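Local structure of 1-deoxy-D-xylulose 5-phosphate reductoisomerase (Zymomonas mobilis, 1R0K) at residues V149-N154 with M266-I270; N154-Q158 with H272-W276; D22-N27 with M280-A284; K207-D211 with N329-V333; S244-S248 with A259-S263. The protein catalyses the NADPH-dependent rearrangement and reduction of 1-deoxy-D-xylulose 5-phosphate to 2-C-methyl-D-erythritol 4-phosphate, an early step of isoprenoid biosynthesis that requires a divalent metal ion. Residues are numbered along the deposited sequence.

Contact 1. Residues V149-N154 with M266-I270; sequences VDSEHN and MRTPI
Just past strand 145-148, the edge of the parallel Rossmann-type sheet, the chain turns through V149 and D150 into helix 151-159. There it meets the beginning of helix 267-275. D150 sits at the N-cap position without a side-chain capping bond, and N154 N to D150 O (2.8 Å) closes the first turn; in the other segment I270 N bonds M266 O at 3.0 Å. The CA atoms of V149 and I270, and of N154 and P269, are each 5.9 Å apart. M266 is in the mmm rotamer, so its thioether curls across the junction: SD lies 3.4 Å from S151 OG (chi1 m), and CE lies 3.6 Å from V149 O. V149, chi1 t, sets CG1 4.0 Å from I270 CG1 (I270 is mt) and 4.2 Å from M266 CE. N154, chi1 t and chi2 -92°, points its CB toward P269 and lays the amide against that ring; its polar atoms are bonded elsewhere, OD1 to Q158 and ND2 to P148 O. D150 turns its CB away. Together with E152 it is a predicted Mn(2+) ligand, and S151 and E152 are predicted substrate binders, so the contact lies directly behind the probable active site. P269, C-gamma endo, packs between V149 and N154, with CB 3.4 Å from V149 O and 3.5 Å from N154 CG.

Contact 2. Residues N154-Q158 with H272-W276; sequences NAIFQ and HTLAW
An imidazole is wedged into the groove of the opposite helix here: H272 (chi1 t, chi2 -84°) reaches in among N154, F157 and Q158, and loses more surface than any other residue of the pair. Both segments are helical, 272-276 leaving its helix at W276 (phi/psi -39/136), and the nearest CA atoms, N154 and H272, are 8.1 Å apart, so side chains span the gap. Q158 (chi1 m, chi2 t) bends back so that NE2 bonds N154 OD1 at 2.6 Å, one turn earlier. This leaves its CG over the H272 face, 3.7 Å from the ring centroid, a CH-pi contact. N154, chi1 t, places ND2 3.1 Å from H272 ND1 and 3.5 Å from T273 CG2. F157 (chi1 t) brings CD1 to 3.5 Å from H272 CE1, and turns its edge to the face of W276 (chi1 t) in an offset edge-to-face pair, the centroid of its ring 5.7 Å from that of the indole five-membered ring, with the planes at 80°. The three rings make an aromatic cluster joining helices 151-159 and 267-275. Q158 OE1 is hydrogen-bonded to S256 OG of the second subunit, F157 and W276 rest on strand 145-148, and A155 and I156 lie against strand 246-252.

Contact 3. Residues D22-N27 with M280-A284; sequences DLIERN and METPA
L23, on helix 15-25 that follows the first strand of the Rossmann-type NADPH domain, packs on an extended loop from the C-terminal part of the chain. L23, M280 and P283 bury the most surface, and all three direct CB toward the other segment. The nearest CA atoms, L23 and T282, are 6.9 Å apart. L23 is mt; its CD2 lies 3.9 Å from T282 CB and 4.1 Å from P283 CD, while its CB touches M280 CE at 4.0 Å. M280 extends from the loop as p, t, m, so its methyl CE reaches L23 and N27 at the end of the helix. P283, C-gamma endo, sets CG over one face of the R26 guanidinium, 4.0 Å from NH2. That arginine is held by its salt bridge to D22 (NE to OD2 2.7 Å), whose OD2 also meets R267. Within the loop A284 N bonds T282 OG1 at 3.2 Å, an ST turn, and T282 OG1 also bonds D254 O of the second subunit, so the loop lies between helix and dimer partner. N27, chi1 m, folds back to the helix, ND2 donating to L23 O at 2.8 Å. The same ND2 lies 3.4 Å from M280 CE and donates to water 1 (3.0 Å), which donates to E281 O at 2.8 Å.

Contact 4. Residues K207-D211 with N329-V333; sequences KISID and NEIAV
D211 is gripped at both carboxylate oxygens: K207 NZ, one turn earlier, forms a salt bridge to OD2 at 2.5 Å, and N329 ND2 donates to OD1 at 2.8 Å. To get there K207 runs t, p, t, p, D211 is m, and N329 is t with its CB toward the partner helix. Water 3 donates to D211 OD1 (2.7 Å) and N329 OD1 (3.0 Å); water 2 accepts from K207 NZ (2.9 Å) and N329 ND2 (3.1 Å). E330, folded m, m, adds a long salt bridge from OE1 to K207 NZ, 3.9 Å. The axes of 207-211 and 329-333 come within 10.7 Å and cross at 99°, joining helix 206-214, beside the predicted substrate binder N217, to helix 321-337 of the C-terminal helical bundle. K207 and V333 have the closest CA atoms, at 6.7 Å. V333, chi1 t, fills the crossing: CG1 is 3.6 Å from K207 CD and 3.7 Å from I210 CB, and CG2 is 3.7 Å from D211 OD1. Helix 345-356 closes over I210 and N329 through I346.

Contact 5. Residues S244-S248 with A259-S263; sequences SVIHS and AQIGS
Two arms of a beta hairpin meet here, strands 246-252 and 257-261, antiparallel but strongly twisted (136° between the short axes, 4.8 Å apart). I246 and I261 form a non-hydrogen-bonded pair, CA to CA 4.4 Å. On their face I246 (mt) nests between neighbours, CG1 3.9 Å from I261 CG1 and CG2 4.1 Å from A259 CB, while I261 CG2 fills the notch at V245, 3.3 Å from V245 O. H247 N donates to Q260 O at 2.9 Å, and Q260 N bonds S248 O weakly (3.3 Å); the helical-range phi/psi of H247 (-82/-11) breaks the extended run. With those backbone angles and chi1 m, the H247 ring lies across the hollow at G262, where CE1 lies 3.2 Å from G262 O and 3.4 Å from S263 O. A CB on G262 would stand 3.8 Å from H247 CE1 and, at phi/psi 167/-179, be jammed against the carbonyl O of I261. G262 N bonds V245 O at 3.2 Å. Through A259, Q260 and I261 the sheet runs on into an antiparallel strand of the second subunit. Q260 (chi1 t, chi2 m) curls inward so that NE2 donates to H247 ND1 at 2.7 Å; ND1 therefore carries no proton here, and H247 NE2 faces water 4 at 2.9 Å.

In the fold
Contacts 1 and 2 are successive turns of one helix pair, 151-159 against 267-275, sharing N154, with centres about 7 Å apart. Contact 3 lies about 14 Å (centre to centre) from each, tied to contact 1 by the R267-D22 salt bridge. Contact 5 backs the other side of helix 151-159; its centre is about 10 Å from that of contact 1. Its hairpin is nested within the loops closed by all the others; contacts 1 and 2 lie inside contact 3. Helix 267-275 thus connects the Rossmann-type domain with the central sheet at the dimer interface. Contact 4 stands apart, about 22 to 33 Å between centres, and joins helix 206-214 to helix 321-337 of the C-terminal bundle.

Contact 1. Residues V149-N154 with M266-I270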
# COMPACT_ATOMS: atom_id res chain seq x y z
N VAL B 149 6.58 -0.15 -15.80
CA VAL B 149 5.50 0.78 -16.13
C VAL B 149 4.07 0.24 -16.07
O VAL B 149 3.16 0.96 -15.66
CB VAL B 149 5.75 1.37 -17.53
CG1 VAL B 149 4.55 2.22 -17.97
CG2 VAL B 149 7.02 2.22 -17.51
N ASP B 150 3.88 -1.01 -16.48
CA ASP B 150 2.53 -1.57 -16.49
C ASP B 150 1.86 -1.59 -15.11
O ASP B 150 2.52 -1.73 -14.08
CB ASP B 150 2.57 -2.97 -17.13
CG ASP B 150 2.92 -2.91 -18.61
OD1 ASP B 150 2.78 -1.82 -19.22
OD2 ASP B 150 3.32 -3.95 -19.18
N SER B 151 0.54 -1.45 -15.12
CA SER B 151 -0.27 -1.37 -13.90
C SER B 151 0.02 -2.30 -12.74
O SER B 151 0.21 -1.85 -11.62
CB SER B 151 -1.75 -1.47 -14.24
OG SER B 151 -2.15 -0.38 -15.05
N GLU B 152 0.03 -3.60 -13.00
CA GLU B 152 0.28 -4.56 -11.94
C GLU B 152 1.70 -4.50 -11.41
O GLU B 152 1.94 -4.51 -10.20
CB GLU B 152 -0.01 -5.98 -12.42
CG GLU B 152 -1.47 -6.28 -12.76
CD GLU B 152 -1.90 -5.76 -14.13
OE1 GLU B 152 -1.03 -5.43 -14.97
OE2 GLU B 152 -3.12 -5.70 -14.37
N HIS B 153 2.66 -4.43 -12.32
CA HIS B 153 4.06 -4.39 -11.93
C HIS B 153 4.41 -3.13 -11.17
O HIS B 153 5.16 -3.18 -10.20
CB HIS B 153 4.96 -4.53 -13.15
CG HIS B 153 4.74 -5.80 -13.90
ND1 HIS B 153 4.79 -5.87 -15.28
CD2 HIS B 153 4.44 -7.05 -13.47
CE1 HIS B 153 4.53 -7.11 -15.66
NE2 HIS B 153 4.32 -7.85 -14.58
N ASN B 154 3.87 -2.00 -11.61
CA ASN B 154 4.16 -0.73 -10.94
C ASN B 154 3.52 -0.75 -9.55
O ASN B 154 4.11 -0.25 -8.59
CB ASN B 154 3.64 0.45 -11.77
CG ASN B 154 4.06 1.78 -11.19
OD1 ASN B 154 3.34 2.38 -10.39
ND2 ASN B 154 5.25 2.25 -11.58
N MET B 266 -3.08 5.70 -16.86
CA MET B 266 -1.70 5.24 -16.90
C MET B 266 -0.69 6.31 -16.51
O MET B 266 0.49 6.02 -16.34
CB MET B 266 -1.37 4.69 -18.29
CG MET B 266 -1.97 3.31 -18.56
SD MET B 266 -1.43 2.07 -17.35
CE MET B 266 0.34 1.93 -17.73
N ARG B 267 -1.14 7.56 -16.37
CA ARG B 267 -0.22 8.61 -15.96
C ARG B 267 0.18 8.42 -14.50
O ARG B 267 1.18 8.97 -14.06
CB ARG B 267 -0.84 10.00 -16.17
CG ARG B 267 -0.82 10.45 -17.63
CD ARG B 267 -1.53 11.77 -17.85
NE ARG B 267 -2.95 11.67 -17.55
CZ ARG B 267 -3.84 12.64 -17.79
NH1 ARG B 267 -3.43 13.78 -18.34
NH2 ARG B 267 -5.11 12.47 -17.45
N THR B 268 -0.59 7.64 -13.76
CA THR B 268 -0.24 7.41 -12.36
C THR B 268 1.01 6.53 -12.29
O THR B 268 2.00 6.92 -11.69
CB THR B 268 -1.40 6.76 -11.57
OG1 THR B 268 -2.46 7.73 -11.44
CG2 THR B 268 -0.94 6.33 -10.18
N PRO B 269 0.99 5.34 -12.91
CA PRO B 269 2.21 4.52 -12.85
C PRO B 269 3.37 5.18 -13.62
O PRO B 269 4.52 5.11 -13.19
CB PRO B 269 1.77 3.18 -13.46
CG PRO B 269 0.62 3.57 -14.36
CD PRO B 269 -0.12 4.57 -13.50
N ILE B 270 3.07 5.82 -14.75
CA ILE B 270 4.13 6.48 -15.52
C ILE B 270 4.70 7.60 -14.66
O ILE B 270 5.92 7.73 -14.52
CB ILE B 270 3.60 7.06 -16.86
CG1 ILE B 270 3.20 5.93 -17.81
CG2 ILE B 270 4.68 7.92 -17.52
CD1 ILE B 270 2.53 6.40 -19.08

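Contact 2. Residues N154-Q158 with H272-W276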
# COMPACT_ATOMS: atom_id res chain seq x y z
N ASN B 154 3.87 -2.00 -11.61
CA ASN B 154 4.16 -0.73 -10.94
C ASN B 154 3.52 -0.75 -9.55
O ASN B 154 4.11 -0.25 -8.59
CB ASN B 154 3.64 0.45 -11.77
CG ASN B 154 4.06 1.78 -11.19
OD1 ASN B 154 3.34 2.38 -10.39
ND2 ASN B 154 5.25 2.25 -11.58
N ALA B 155 2.34 -1.34 -9.46
CA ALA B 155 1.63 -1.45 -8.19
C ALA B 155 2.46 -2.30 -7.24
O ALA B 155 2.61 -1.97 -6.06
CB ALA B 155 0.26 -2.08 -8.41
N ILE B 156 2.98 -3.41 -7.75
CA ILE B 156 3.81 -4.29 -6.92
C ILE B 156 5.05 -3.53 -6.48
O ILE B 156 5.42 -3.53 -5.30
CB ILE B 156 4.23 -5.55 -7.69
CG1 ILE B 156 2.98 -6.38 -8.02
CG2 ILE B 156 5.22 -6.36 -6.85
CD1 ILE B 156 3.23 -7.53 -8.97
N PHE B 157 5.68 -2.85 -7.43
CA PHE B 157 6.88 -2.08 -7.13
C PHE B 157 6.66 -1.05 -6.00
O PHE B 157 7.51 -0.90 -5.12
CB PHE B 157 7.35 -1.38 -8.40
CG PHE B 157 8.68 -0.71 -8.25
CD1 PHE B 157 8.77 0.53 -7.63
CD2 PHE B 157 9.84 -1.33 -8.69
CE1 PHE B 157 10.00 1.14 -7.47
CE2 PHE B 157 11.07 -0.73 -8.53
CZ PHE B 157 11.15 0.51 -7.91
N GLN B 158 5.52 -0.37 -6.02
CA GLN B 158 5.21 0.64 -4.99
C GLN B 158 4.94 0.04 -3.61
O GLN B 158 4.95 0.74 -2.62
CB GLN B 158 4.02 1.50 -5.42
CG GLN B 158 4.30 2.41 -6.62
CD GLN B 158 3.20 3.44 -6.85
OE1 GLN B 158 2.70 4.06 -5.91
NE2 GLN B 158 2.84 3.64 -8.12
N HIS B 272 4.87 7.80 -11.61
CA HIS B 272 5.69 7.22 -10.55
C HIS B 272 7.10 6.91 -11.06
O HIS B 272 8.08 7.18 -10.38
CB HIS B 272 5.03 5.94 -10.00
CG HIS B 272 5.96 5.08 -9.19
ND1 HIS B 272 6.81 4.16 -9.76
CD2 HIS B 272 6.17 5.00 -7.85
CE1 HIS B 272 7.51 3.56 -8.81
NE2 HIS B 272 7.14 4.05 -7.64
N THR B 273 7.20 6.35 -12.27
CA THR B 273 8.52 6.01 -12.79
C THR B 273 9.29 7.25 -13.22
O THR B 273 10.52 7.29 -13.14
CB THR B 273 8.43 5.03 -13.99
OG1 THR B 273 7.86 5.70 -15.12
CG2 THR B 273 7.57 3.82 -13.64
N LEU B 274 8.56 8.27 -13.66
CA LEU B 274 9.19 9.51 -14.10
C LEU B 274 9.76 10.32 -12.94
O LEU B 274 10.87 10.83 -13.01
CB LEU B 274 8.17 10.35 -14.90
CG LEU B 274 8.69 11.67 -15.47
CD1 LEU B 274 9.90 11.41 -16.36
CD2 LEU B 274 7.59 12.37 -16.26
N ALA B 275 9.01 10.40 -11.84
CA ALA B 275 9.47 11.17 -10.68
C ALA B 275 10.40 10.40 -9.73
O ALA B 275 11.20 11.02 -9.02
CB ALA B 275 8.26 11.68 -9.89
N TRP B 276 10.31 9.07 -9.72
CA TRP B 276 11.13 8.24 -8.84
C TRP B 276 12.55 8.78 -8.72
O TRP B 276 13.17 9.13 -9.73
CB TRP B 276 11.18 6.80 -9.35
CG TRP B 276 11.64 5.84 -8.30
CD1 TRP B 276 10.86 5.23 -7.35
CD2 TRP B 276 12.99 5.45 -8.03
NE1 TRP B 276 11.65 4.50 -6.50
CE2 TRP B 276 12.96 4.61 -6.89
CE3 TRP B 276 14.22 5.74 -8.63
CZ2 TRP B 276 14.12 4.06 -6.34
CZ3 TRP B 276 15.38 5.18 -8.08
CH2 TRP B 276 15.31 4.35 -6.94

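Contact 3. Residues D22-N27 with M280-A284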
# COMPACT_ATOMS: atom_id res chain seq x y z
N ASP B 22 2.56 13.74 -22.13
CA ASP B 22 1.63 14.60 -21.41
C ASP B 22 2.32 15.10 -20.14
O ASP B 22 2.35 16.30 -19.86
CB ASP B 22 0.36 13.82 -21.04
CG ASP B 22 -0.66 14.68 -20.30
OD1 ASP B 22 -1.49 15.34 -20.97
OD2 ASP B 22 -0.63 14.70 -19.05
N LEU B 23 2.89 14.18 -19.37
CA LEU B 23 3.55 14.55 -18.12
C LEU B 23 4.83 15.34 -18.35
O LEU B 23 5.13 16.27 -17.60
CB LEU B 23 3.86 13.30 -17.28
CG LEU B 23 2.63 12.47 -16.87
CD1 LEU B 23 3.05 11.40 -15.86
CD2 LEU B 23 1.58 13.38 -16.25
N ILE B 24 5.59 14.98 -19.38
CA ILE B 24 6.83 15.69 -19.68
C ILE B 24 6.56 17.14 -20.08
O ILE B 24 7.21 18.06 -19.60
CB ILE B 24 7.61 15.00 -20.83
CG1 ILE B 24 8.12 13.63 -20.37
CG2 ILE B 24 8.78 15.88 -21.29
CD1 ILE B 24 8.77 12.80 -21.46
N GLU B 25 5.57 17.33 -20.95
CA GLU B 25 5.25 18.67 -21.42
C GLU B 25 4.65 19.62 -20.37
O GLU B 25 4.65 20.83 -20.56
CB GLU B 25 4.36 18.57 -22.65
CG GLU B 25 5.17 18.08 -23.86
CD GLU B 25 4.34 17.99 -25.12
OE1 GLU B 25 3.78 16.90 -25.39
OE2 GLU B 25 4.25 19.01 -25.83
N ARG B 26 4.17 19.05 -19.26
CA ARG B 26 3.62 19.85 -18.16
C ARG B 26 4.80 20.22 -17.27
O ARG B 26 4.64 20.91 -16.26
CB ARG B 26 2.62 19.04 -17.34
CG ARG B 26 1.39 18.60 -18.08
CD ARG B 26 0.56 17.63 -17.26
NE ARG B 26 -0.62 17.18 -18.00
CZ ARG B 26 -1.70 17.93 -18.20
NH1 ARG B 26 -1.76 19.16 -17.70
NH2 ARG B 26 -2.70 17.46 -18.92
N ASN B 27 5.99 19.76 -17.64
CA ASN B 27 7.18 20.00 -16.84
C ASN B 27 8.43 20.20 -17.68
O ASN B 27 9.49 19.65 -17.37
CB ASN B 27 7.38 18.83 -15.88
CG ASN B 27 6.24 18.67 -14.90
OD1 ASN B 27 6.15 19.41 -13.92
ND2 ASN B 27 5.34 17.72 -15.17
N MET B 280 5.45 13.14 -8.30
CA MET B 280 5.03 14.32 -9.05
C MET B 280 3.53 14.30 -9.19
O MET B 280 2.90 13.24 -9.14
CB MET B 280 5.66 14.33 -10.44
CG MET B 280 5.11 13.25 -11.37
SD MET B 280 6.00 13.14 -12.93
CE MET B 280 5.37 14.60 -13.80
N GLU B 281 2.94 15.47 -9.38
CA GLU B 281 1.51 15.51 -9.56
C GLU B 281 1.17 15.11 -10.99
O GLU B 281 1.98 15.31 -11.91
CB GLU B 281 0.99 16.93 -9.27
CG GLU B 281 -0.52 17.05 -9.40
CD GLU B 281 -1.05 18.29 -8.74
OE1 GLU B 281 -0.58 19.40 -9.07
OE2 GLU B 281 -1.95 18.16 -7.88
N THR B 282 0.01 14.49 -11.18
CA THR B 282 -0.45 14.13 -12.52
C THR B 282 -1.94 14.45 -12.48
O THR B 282 -2.51 14.63 -11.41
CB THR B 282 -0.29 12.62 -12.86
OG1 THR B 282 -1.31 11.86 -12.20
CG2 THR B 282 1.09 12.11 -12.43
N PRO B 283 -2.59 14.55 -13.65
CA PRO B 283 -4.02 14.85 -13.60
C PRO B 283 -4.89 13.61 -13.44
O PRO B 283 -6.11 13.68 -13.58
CB PRO B 283 -4.26 15.59 -14.92
CG PRO B 283 -3.26 14.99 -15.83
CD PRO B 283 -2.02 14.82 -14.98
N ALA B 284 -4.28 12.48 -13.12
CA ALA B 284 -5.04 11.24 -12.93
C ALA B 284 -6.16 11.47 -11.92
O ALA B 284 -5.98 12.15 -10.91
CB ALA B 284 -4.11 10.12 -12.45
O HOH W 1 3.21 17.59 -13.06

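Contact 4. Residues K207-D211 with N329-V333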
# COMPACT_ATOMS: atom_id res chain seq x y z
N LYS B 207 -5.04 -8.55 -30.59
CA LYS B 207 -4.17 -9.47 -29.86
C LYS B 207 -4.34 -9.25 -28.36
O LYS B 207 -4.53 -10.20 -27.59
CB LYS B 207 -2.71 -9.24 -30.25
CG LYS B 207 -1.67 -9.91 -29.34
CD LYS B 207 -1.77 -11.43 -29.35
CE LYS B 207 -0.43 -12.08 -29.02
NZ LYS B 207 0.16 -11.67 -27.71
N ILE B 208 -4.27 -7.99 -27.95
CA ILE B 208 -4.42 -7.63 -26.54
C ILE B 208 -5.76 -8.17 -26.03
O ILE B 208 -5.84 -8.71 -24.92
CB ILE B 208 -4.38 -6.10 -26.35
CG1 ILE B 208 -3.05 -5.54 -26.87
CG2 ILE B 208 -4.54 -5.74 -24.88
CD1 ILE B 208 -2.92 -4.03 -26.77
N SER B 209 -6.81 -8.02 -26.83
CA SER B 209 -8.12 -8.50 -26.43
C SER B 209 -8.15 -10.01 -26.24
O SER B 209 -8.70 -10.52 -25.26
CB SER B 209 -9.17 -8.10 -27.46
OG SER B 209 -9.32 -6.69 -27.51
N ILE B 210 -7.55 -10.75 -27.18
CA ILE B 210 -7.55 -12.20 -27.08
C ILE B 210 -6.76 -12.69 -25.86
O ILE B 210 -7.21 -13.58 -25.14
CB ILE B 210 -6.98 -12.86 -28.37
CG1 ILE B 210 -7.79 -12.39 -29.58
CG2 ILE B 210 -7.04 -14.37 -28.26
CD1 ILE B 210 -9.29 -12.66 -29.47
N ASP B 211 -5.59 -12.09 -25.63
CA ASP B 211 -4.76 -12.47 -24.49
C ASP B 211 -5.50 -12.24 -23.18
O ASP B 211 -5.30 -12.96 -22.19
CB ASP B 211 -3.44 -11.69 -24.49
CG ASP B 211 -2.47 -12.17 -25.55
OD1 ASP B 211 -2.65 -13.30 -26.06
OD2 ASP B 211 -1.53 -11.42 -25.87
N ASN B 329 2.16 -18.23 -28.78
CA ASN B 329 0.89 -17.55 -28.54
C ASN B 329 0.60 -16.54 -29.65
O ASN B 329 -0.55 -16.38 -30.08
CB ASN B 329 0.90 -16.85 -27.18
CG ASN B 329 -0.44 -16.26 -26.82
OD1 ASN B 329 -1.44 -16.99 -26.71
ND2 ASN B 329 -0.49 -14.94 -26.63
N GLU B 330 1.63 -15.85 -30.12
CA GLU B 330 1.46 -14.87 -31.20
C GLU B 330 0.84 -15.54 -32.42
O GLU B 330 -0.10 -15.03 -33.02
CB GLU B 330 2.81 -14.25 -31.59
CG GLU B 330 3.39 -13.31 -30.55
CD GLU B 330 2.79 -11.91 -30.62
OE1 GLU B 330 1.77 -11.71 -31.31
OE2 GLU B 330 3.35 -11.00 -29.97
N ILE B 331 1.39 -16.70 -32.79
CA ILE B 331 0.92 -17.47 -33.93
C ILE B 331 -0.49 -18.00 -33.70
O ILE B 331 -1.36 -17.87 -34.55
CB ILE B 331 1.86 -18.67 -34.22
CG1 ILE B 331 3.23 -18.15 -34.65
CG2 ILE B 331 1.27 -19.57 -35.29
CD1 ILE B 331 3.21 -17.44 -35.99
N ALA B 332 -0.70 -18.61 -32.53
CA ALA B 332 -1.99 -19.18 -32.20
C ALA B 332 -3.11 -18.14 -32.20
O ALA B 332 -4.18 -18.38 -32.75
CB ALA B 332 -1.92 -19.88 -30.84
N VAL B 333 -2.85 -16.99 -31.58
CA VAL B 333 -3.85 -15.93 -31.53
C VAL B 333 -4.20 -15.47 -32.95
O VAL B 333 -5.37 -15.34 -33.31
CB VAL B 333 -3.34 -14.72 -30.70
CG1 VAL B 333 -4.27 -13.53 -30.86
CG2 VAL B 333 -3.25 -15.12 -29.23
O HOH W 2 2.23 -13.48 -26.72
O HOH W 3 -4.00 -15.69 -25.95

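Contact 5. Residues S244-S248 with A259-S263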
# COMPACT_ATOMS: atom_id res chain seq x y z
N SER B 244 -10.79 -4.30 -10.87
CA SER B 244 -9.42 -3.91 -11.21
C SER B 244 -9.03 -2.55 -10.63
O SER B 244 -8.32 -1.78 -11.28
CB SER B 244 -9.24 -3.87 -12.73
OG SER B 244 -9.40 -5.16 -13.30
N VAL B 245 -9.49 -2.25 -9.42
CA VAL B 245 -9.13 -0.98 -8.78
C VAL B 245 -7.91 -1.23 -7.91
O VAL B 245 -7.04 -0.36 -7.79
CB VAL B 245 -10.29 -0.40 -7.95
CG1 VAL B 245 -11.29 0.28 -8.88
CG2 VAL B 245 -10.98 -1.48 -7.15
N ILE B 246 -7.84 -2.41 -7.31
CA ILE B 246 -6.65 -2.77 -6.55
C ILE B 246 -5.79 -3.33 -7.67
O ILE B 246 -6.14 -4.34 -8.30
CB ILE B 246 -6.92 -3.86 -5.48
CG1 ILE B 246 -7.79 -3.27 -4.37
CG2 ILE B 246 -5.60 -4.38 -4.93
CD1 ILE B 246 -8.06 -4.21 -3.21
N HIS B 247 -4.68 -2.66 -7.95
CA HIS B 247 -3.80 -3.03 -9.05
C HIS B 247 -2.80 -4.16 -8.79
O HIS B 247 -2.20 -4.67 -9.73
CB HIS B 247 -3.12 -1.77 -9.56
CG HIS B 247 -4.09 -0.74 -10.06
ND1 HIS B 247 -3.94 0.61 -9.82
CD2 HIS B 247 -5.24 -0.87 -10.76
CE1 HIS B 247 -4.96 1.27 -10.34
NE2 HIS B 247 -5.76 0.40 -10.92
N SER B 248 -2.66 -4.54 -7.52
CA SER B 248 -1.81 -5.64 -7.04
C SER B 248 -1.37 -5.42 -5.60
O SER B 248 -1.49 -4.32 -5.07
CB SER B 248 -0.60 -5.88 -7.95
OG SER B 248 -0.97 -6.71 -9.04
N ALA B 259 -1.13 -2.51 -0.66
CA ALA B 259 -1.75 -2.56 -1.97
C ALA B 259 -1.70 -1.20 -2.64
O ALA B 259 -1.63 -0.17 -1.97
CB ALA B 259 -3.20 -3.02 -1.83
N GLN B 260 -1.71 -1.19 -3.96
CA GLN B 260 -1.72 0.06 -4.70
C GLN B 260 -3.08 0.06 -5.36
O GLN B 260 -3.47 -0.91 -6.02
CB GLN B 260 -0.60 0.10 -5.74
CG GLN B 260 -0.35 1.51 -6.30
CD GLN B 260 -1.29 1.88 -7.45
OE1 GLN B 260 -1.34 3.04 -7.87
NE2 GLN B 260 -2.01 0.89 -7.95
N ILE B 261 -3.82 1.14 -5.14
CA ILE B 261 -5.18 1.28 -5.66
C ILE B 261 -5.32 2.60 -6.40
O ILE B 261 -4.60 3.55 -6.12
CB ILE B 261 -6.19 1.25 -4.48
CG1 ILE B 261 -5.92 0.04 -3.59
CG2 ILE B 261 -7.63 1.22 -5.01
CD1 ILE B 261 -6.78 -0.02 -2.34
N GLY B 262 -6.24 2.66 -7.36
CA GLY B 262 -6.43 3.92 -8.06
C GLY B 262 -7.27 3.83 -9.31
O GLY B 262 -7.76 2.76 -9.66
N SER B 263 -7.45 4.96 -9.99
CA SER B 263 -8.19 5.00 -11.24
C SER B 263 -7.30 4.30 -12.26
O SER B 263 -6.14 3.99 -11.96
CB SER B 263 -8.43 6.46 -11.65
OG SER B 263 -7.21 7.19 -11.63
O HOH W 4 -8.25 1.46 -11.96